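Local coordinates for protein carbohydrate kinase, FGGY (Novosphingobium aromaticivorans, PDB 3H6E) that probably phosphorylates a sugar or similar polyol, acting as a carbohydrate kinase of the FGGY family with its actin-like ATPase fold, at residues A[103-106]-A[107-111]; A[242-245]-A[246-249]; A[303-306]-A[307-310]. All coordinates share one frame; numbering follows the deposited sequence.

Contact 1: residues A[103-106]-A[107-111]; sequences AVMA and DYRSQ
Met-105, modelled as selenomethionine, leans forward along helix 102-109 to meet Tyr-108 and Arg-109, one helical turn further on. Its apolar contacts are light. Met-105 SE comes obliquely to the tyrosine ring, 4.3 Å from Tyr-108 CD2, while Met-105 CG sits 4.0 Å from Arg-109 CG and over one face of the guanidinium. With CG opposite the backbone N (chi1 -180°) and the chain bent at chi2 and chi3, the selenium reaches to 4.1 Å from Arg-109 NE. The backbone bonds hold these neighbours in helical register: Asp-107 N to Ala-103 O, Tyr-108 N to Val-104 O, and Arg-109 N to Met-105 O at 2.6 Å. Ser-110 N extends the series past the last helical residue by reaching Ala-106 O at 3.1 Å. The serine chi1 of 57° turns the hydroxyl back over the helix end, placing Ser-110 OG 3.2 Å from Ala-106 O and 3.1 Å from Asp-107 O. Outside the turn, Tyr-108 OH is hydrogen-bonded to Asp-176, and its ring meets Trp-134 of helix 129-139. Chemically, the turn is divided: selenium, arginine methylenes and tyrosine ring line one flank, while at the C-terminal end, where helix gives way to loop, the Ser-110 amide takes up Ala-106 O and its hydroxyl stays close to two carbonyl oxygens.

Contact 2: residues A[242-245]-A[246-249]; sequences RGFA and EIAD
Phe-244 and Ile-247 meet across a type I beta turn, residues 244-247, in the loop that leads from helix 233-241 to strand 252-256 and so from one of the two large sheets of this actin-like fold to the other. Phe-244 CB packs 3.8 Å from Ile-247 CG1, which lies oblique to the phenyl ring. The two branches of Ile-247 divide between Phe-244 and Arg-242: CG1 stands opposite its own carbonyl carbon (chi1 -47°) and faces the phenylalanine, while CG2 is sent to Arg-242 CA at 3.9 Å. The turn is closed by Ile-247 N bonding to Phe-244 O at 3.2 Å, with the donor well above the carbonyl plane rather than on a lone pair. Ala-248 N adds a weak bond to the same oxygen. Beyond the turn the chain doubles back beside Arg-242. Ala-248 CA makes a CA-H...O contact with Arg-242 O at 3.0 Å, and Ala-248 O lies alongside the arginine's aliphatic stem, 3.4 Å from Arg-242 CD. Ala-248 has positive phi (44°) as it passes beside Arg-242 O. In the next shell, Leu-443, on the edge strand 443-445 of the seven-stranded sheet, touches the side chains of Phe-244, Glu-246 and Ile-247, which places the turn against that edge. Two side chains bind the loop's carbonyls from outside: Arg-438 NH1 is hydrogen-bonded to Gly-243 O, and Asn-250 ND2 to Glu-246 O.

Contact 3: residues A[303-306]-A[307-310]; sequences EIET and LIEI
Ile-308 lies across Ile-304 at a slant on the last turn of helix 300-308, with Ile-304 CG2 4.1 Å from Ile-308 CG1. The placement follows from Ile-308 chi1 of 50°, which sets CG1 between the backbone N and the carbonyl carbon and turns it back over the preceding turn. CG1 thereby comes to 3.1 Å from Ile-304 O, the oxygen that also accepts Ile-308 N, and Ile-308 CD1 carries on to Glu-305 CA at 3.8 Å. Both isoleucines are buried against helix 363-384, Ile-304 on Ala-374 and Ile-308 on Arg-367. With an alanine in place of Ile-308, Ile-304 CG2 would probably lose its neighbour one turn on, and a gap would be likely to open beside Arg-367. Leu-307 leans instead toward Glu-303 O, but its chi2 of -23° lies away from a staggered position, so the close approach of CD2 is doubtful. Glu-309, just past the helix, has positive phi (71°), its N still bonded to Glu-305 O at 2.8 Å. Ile-310 N then bonds to Ile-308 O, closing a classic gamma turn centred on Glu-309. A water donates to Glu-309 O at 2.9 Å and weakly to Glu-305 O, while the Glu-309 carboxylate forms a salt bridge with Arg-313. The two isoleucines thus pack the helix end against helix 363-384, while water and Arg-313 serve polar groups at Glu-309.

The three contacts follow one another along the chain and touch nowhere. Contacts 1 and 2 have centres about 42 Å apart, on opposite sides of the chain's centre; contact 3 lies about 35 Å from contact 1 and about 34 Å from contact 2, centre to centre. Contacts 1 and 3 each form the C-terminal end of a short helix, 102-109 and 300-308, and each packs on a longer helix, 129-139 and 363-384 respectively. Contact 2 lies in the loop between helix 233-241 and strand 252-256, where the chain passes from the six-stranded to the seven-stranded sheet. Together they sample both halves of the two-domain FGGY kinase fold and the passage between them.

Contact 1: residues A[103-106]-A[107-111]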
loop_
_atom_site.group_PDB
_atom_site.type_symbol
_atom_site.label_atom_id
_atom_site.label_comp_id
_atom_site.label_asym_id
_atom_site.label_seq_id
_atom_site.Cartn_x
_atom_site.Cartn_y
_atom_site.Cartn_z
ATOM N N ALA A 103 -28.754 0.145 -0.800
ATOM C CA ALA A 103 -29.392 0.876 -1.889
ATOM C C ALA A 103 -28.515 2.020 -2.387
ATOM O O ALA A 103 -28.487 2.314 -3.582
ATOM C CB ALA A 103 -30.765 1.399 -1.457
ATOM N N VAL A 104 -27.806 2.666 -1.464
ATOM C CA VAL A 104 -26.943 3.789 -1.815
ATOM C C VAL A 104 -25.747 3.319 -2.630
ATOM O O VAL A 104 -25.324 3.992 -3.566
ATOM C CB VAL A 104 -26.457 4.559 -0.564
ATOM C CG1 VAL A 104 -25.366 5.567 -0.938
ATOM C CG2 VAL A 104 -27.621 5.257 0.118
HETATM N N MSE A 105 -25.219 2.152 -2.281
HETATM C CA MSE A 105 -24.050 1.600 -2.963
HETATM C C MSE A 105 -24.359 1.105 -4.375
HETATM O O MSE A 105 -23.608 1.377 -5.311
HETATM C CB MSE A 105 -23.424 0.467 -2.146
HETATM C CG MSE A 105 -22.193 -0.147 -2.807
HETATM SE SE MSE A 105 -20.623 1.032 -2.783
HETATM C CE MSE A 105 -19.989 0.622 -0.980
ATOM N N ALA A 106 -25.460 0.373 -4.519
ATOM C CA ALA A 106 -25.879 -0.143 -5.820
ATOM C C ALA A 106 -26.100 0.998 -6.802
ATOM O O ALA A 106 -25.672 0.931 -7.957
ATOM C CB ALA A 106 -27.141 -0.979 -5.681
ATOM N N ASP A 107 -26.768 2.047 -6.333
ATOM C CA ASP A 107 -26.963 3.251 -7.129
ATOM C C ASP A 107 -25.620 3.778 -7.616
ATOM O O ASP A 107 -25.467 4.134 -8.785
ATOM C CB ASP A 107 -27.677 4.333 -6.314
ATOM C CG ASP A 107 -29.121 3.982 -6.017
ATOM O OD1 ASP A 107 -29.456 2.777 -6.041
ATOM O OD2 ASP A 107 -29.919 4.910 -5.760
ATOM N N TYR A 108 -24.650 3.828 -6.710
ATOM C CA TYR A 108 -23.313 4.280 -7.063
ATOM C C TYR A 108 -22.642 3.299 -8.018
ATOM O O TYR A 108 -22.101 3.694 -9.048
ATOM C CB TYR A 108 -22.453 4.472 -5.816
ATOM C CG TYR A 108 -21.029 4.848 -6.144
ATOM C CD1 TYR A 108 -20.735 6.076 -6.726
ATOM C CD2 TYR A 108 -19.977 3.977 -5.881
ATOM C CE1 TYR A 108 -19.435 6.430 -7.035
ATOM C CE2 TYR A 108 -18.672 4.321 -6.185
ATOM C CZ TYR A 108 -18.408 5.549 -6.764
ATOM O OH TYR A 108 -17.114 5.900 -7.073
ATOM N N ARG A 109 -22.692 2.019 -7.669
ATOM C CA ARG A 109 -22.037 0.978 -8.458
ATOM C C ARG A 109 -22.412 1.010 -9.938
ATOM O O ARG A 109 -21.593 0.677 -10.795
ATOM C CB ARG A 109 -22.353 -0.406 -7.885
ATOM C CG ARG A 109 -21.526 -0.778 -6.684
ATOM C CD ARG A 109 -20.090 -1.035 -7.067
ATOM N NE ARG A 109 -19.237 -1.175 -5.892
ATOM C CZ ARG A 109 -19.161 -2.275 -5.151
ATOM N NH1 ARG A 109 -19.899 -3.330 -5.463
ATOM N NH2 ARG A 109 -18.353 -2.314 -4.098
ATOM N N SER A 110 -23.647 1.404 -10.238
ATOM C CA SER A 110 -24.160 1.315 -11.606
ATOM C C SER A 110 -23.843 2.553 -12.437
ATOM O O SER A 110 -24.241 2.649 -13.596
ATOM C CB SER A 110 -25.672 1.036 -11.614
ATOM O OG SER A 110 -26.389 2.025 -10.891
ATOM N N GLN A 111 -23.111 3.488 -11.847
ATOM C CA GLN A 111 -22.806 4.749 -12.513
ATOM C C GLN A 111 -21.290 5.016 -12.581
ATOM O O GLN A 111 -20.848 6.056 -13.070
ATOM C CB GLN A 111 -23.591 5.887 -11.840
ATOM C CG GLN A 111 -22.972 7.259 -11.909
ATOM C CD GLN A 111 -21.957 7.477 -10.812
ATOM O OE1 GLN A 111 -21.563 6.537 -10.118
ATOM N NE2 GLN A 111 -21.530 8.718 -10.643
#

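Contact 2: residues A[242-245]-A[246-249]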
loop_
_atom_site.group_PDB
_atom_site.type_symbol
_atom_site.label_atom_id
_atom_site.label_comp_id
_atom_site.label_asym_id
_atom_site.label_seq_id
_atom_site.Cartn_x
_atom_site.Cartn_y
_atom_site.Cartn_z
ATOM N N ARG A 242 13.104 2.495 -3.989
ATOM C CA ARG A 242 13.834 3.160 -5.064
ATOM C C ARG A 242 15.124 3.806 -4.562
ATOM O O ARG A 242 15.936 4.287 -5.351
ATOM C CB ARG A 242 12.948 4.196 -5.765
ATOM C CG ARG A 242 11.760 3.589 -6.501
ATOM C CD ARG A 242 11.229 4.516 -7.573
ATOM N NE ARG A 242 10.611 5.714 -7.017
ATOM C CZ ARG A 242 9.307 5.847 -6.783
ATOM N NH1 ARG A 242 8.474 4.850 -7.053
ATOM N NH2 ARG A 242 8.833 6.976 -6.276
ATOM N N GLY A 243 15.303 3.817 -3.245
ATOM C CA GLY A 243 16.529 4.305 -2.642
ATOM C C GLY A 243 17.667 3.314 -2.807
ATOM O O GLY A 243 18.829 3.704 -2.922
ATOM N N PHE A 244 17.333 2.024 -2.817
ATOM C CA PHE A 244 18.329 0.981 -3.030
ATOM C C PHE A 244 19.008 1.160 -4.385
ATOM O O PHE A 244 18.367 1.540 -5.365
ATOM C CB PHE A 244 17.696 -0.410 -2.930
ATOM C CG PHE A 244 17.197 -0.755 -1.558
ATOM C CD1 PHE A 244 18.077 -0.879 -0.497
ATOM C CD2 PHE A 244 15.846 -0.973 -1.332
ATOM C CE1 PHE A 244 17.622 -1.201 0.771
ATOM C CE2 PHE A 244 15.380 -1.298 -0.066
ATOM C CZ PHE A 244 16.269 -1.412 0.986
ATOM N N ALA A 245 20.307 0.882 -4.434
ATOM C CA ALA A 245 21.097 1.099 -5.641
ATOM C C ALA A 245 20.645 0.231 -6.812
ATOM O O ALA A 245 20.800 0.624 -7.968
ATOM C CB ALA A 245 22.579 0.884 -5.358
ATOM N N GLU A 246 20.089 -0.942 -6.513
ATOM C CA GLU A 246 19.640 -1.864 -7.558
ATOM C C GLU A 246 18.269 -1.492 -8.116
ATOM O O GLU A 246 17.919 -1.875 -9.233
ATOM C CB GLU A 246 19.596 -3.309 -7.048
ATOM C CG GLU A 246 20.955 -3.922 -6.743
ATOM C CD GLU A 246 21.434 -3.592 -5.349
ATOM O OE1 GLU A 246 20.581 -3.321 -4.479
ATOM O OE2 GLU A 246 22.663 -3.605 -5.123
ATOM N N ILE A 247 17.488 -0.760 -7.332
ATOM C CA ILE A 247 16.141 -0.401 -7.740
ATOM C C ILE A 247 16.153 0.950 -8.434
ATOM O O ILE A 247 16.035 1.037 -9.658
ATOM C CB ILE A 247 15.192 -0.358 -6.536
ATOM C CG1 ILE A 247 15.378 -1.605 -5.671
ATOM C CG2 ILE A 247 13.749 -0.231 -7.001
ATOM C CD1 ILE A 247 15.210 -2.905 -6.426
ATOM N N ALA A 248 16.307 2.003 -7.640
ATOM C CA ALA A 248 16.438 3.353 -8.165
ATOM C C ALA A 248 15.435 3.641 -9.273
ATOM O O ALA A 248 14.227 3.715 -9.036
ATOM C CB ALA A 248 17.859 3.590 -8.662
ATOM N N ASP A 249 15.947 3.789 -10.488
ATOM C CA ASP A 249 15.131 4.216 -11.610
ATOM C C ASP A 249 14.853 3.069 -12.574
ATOM O O ASP A 249 14.150 3.241 -13.569
ATOM C CB ASP A 249 15.847 5.341 -12.347
ATOM C CG ASP A 249 14.943 6.508 -12.631
ATOM O OD1 ASP A 249 13.791 6.489 -12.139
ATOM O OD2 ASP A 249 15.388 7.442 -13.336
#

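Contact 3: residues A[303-306]-A[307-310]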
loop_
_atom_site.group_PDB
_atom_site.type_symbol
_atom_site.label_atom_id
_atom_site.label_comp_id
_atom_site.label_asym_id
_atom_site.label_seq_id
_atom_site.Cartn_x
_atom_site.Cartn_y
_atom_site.Cartn_z
ATOM N N GLU A 303 -4.248 -17.273 3.208
ATOM C CA GLU A 303 -4.335 -18.660 2.769
ATOM C C GLU A 303 -3.323 -19.518 3.516
ATOM O O GLU A 303 -3.645 -20.602 4.003
ATOM C CB GLU A 303 -4.113 -18.755 1.261
ATOM C CG GLU A 303 -4.891 -17.710 0.470
ATOM C CD GLU A 303 -4.996 -18.050 -1.001
ATOM O OE1 GLU A 303 -5.212 -19.237 -1.321
ATOM O OE2 GLU A 303 -4.868 -17.132 -1.837
ATOM N N ILE A 304 -2.098 -19.020 3.610
ATOM C CA ILE A 304 -1.065 -19.696 4.375
ATOM C C ILE A 304 -1.545 -19.978 5.801
ATOM O O ILE A 304 -1.370 -21.083 6.316
ATOM C CB ILE A 304 0.234 -18.870 4.403
ATOM C CG1 ILE A 304 0.863 -18.827 3.004
ATOM C CG2 ILE A 304 1.205 -19.445 5.418
ATOM C CD1 ILE A 304 2.184 -18.072 2.928
ATOM N N GLU A 305 -2.164 -18.977 6.425
ATOM C CA GLU A 305 -2.641 -19.102 7.798
ATOM C C GLU A 305 -3.743 -20.148 7.919
ATOM O O GLU A 305 -3.857 -20.822 8.941
ATOM C CB GLU A 305 -3.151 -17.761 8.321
ATOM C CG GLU A 305 -3.343 -17.733 9.828
ATOM C CD GLU A 305 -4.418 -16.757 10.262
ATOM O OE1 GLU A 305 -4.068 -15.706 10.839
ATOM O OE2 GLU A 305 -5.614 -17.043 10.018
ATOM N N THR A 306 -4.563 -20.271 6.881
ATOM C CA THR A 306 -5.570 -21.320 6.858
ATOM C C THR A 306 -4.864 -22.664 6.963
ATOM O O THR A 306 -5.294 -23.546 7.705
ATOM C CB THR A 306 -6.409 -21.284 5.569
ATOM O OG1 THR A 306 -6.904 -19.958 5.349
ATOM C CG2 THR A 306 -7.582 -22.253 5.667
ATOM N N LEU A 307 -3.763 -22.800 6.227
ATOM C CA LEU A 307 -2.991 -24.041 6.192
ATOM C C LEU A 307 -2.277 -24.363 7.507
ATOM O O LEU A 307 -2.344 -25.488 7.990
ATOM C CB LEU A 307 -1.964 -24.011 5.055
ATOM C CG LEU A 307 -2.397 -24.384 3.634
ATOM C CD1 LEU A 307 -3.642 -25.257 3.672
ATOM C CD2 LEU A 307 -2.623 -23.148 2.779
ATOM N N ILE A 308 -1.583 -23.384 8.077
ATOM C CA ILE A 308 -0.776 -23.629 9.273
ATOM C C ILE A 308 -1.532 -23.368 10.581
ATOM O O ILE A 308 -1.008 -23.612 11.667
ATOM C CB ILE A 308 0.562 -22.854 9.240
ATOM C CG1 ILE A 308 0.334 -21.382 8.906
ATOM C CG2 ILE A 308 1.508 -23.476 8.228
ATOM C CD1 ILE A 308 0.044 -20.525 10.107
ATOM N N GLU A 309 -2.755 -22.860 10.459
ATOM C CA GLU A 309 -3.686 -22.755 11.583
ATOM C C GLU A 309 -3.339 -21.705 12.643
ATOM O O GLU A 309 -4.169 -20.854 12.960
ATOM C CB GLU A 309 -3.897 -24.126 12.235
ATOM C CG GLU A 309 -4.487 -25.168 11.290
ATOM C CD GLU A 309 -4.693 -26.521 11.954
ATOM O OE1 GLU A 309 -4.410 -26.648 13.165
ATOM O OE2 GLU A 309 -5.143 -27.461 11.262
ATOM N N ILE A 310 -2.127 -21.757 13.190
ATOM C CA ILE A 310 -1.778 -20.906 14.328
ATOM C C ILE A 310 -0.434 -20.190 14.182
ATOM O O ILE A 310 0.458 -20.660 13.476
ATOM C CB ILE A 310 -1.782 -21.712 15.653
ATOM C CG1 ILE A 310 -0.841 -22.915 15.555
ATOM C CG2 ILE A 310 -3.192 -22.176 16.004
ATOM C CD1 ILE A 310 -0.888 -23.818 16.765
HETATM O O HOH W 1 -6.504 -20.566 11.194
#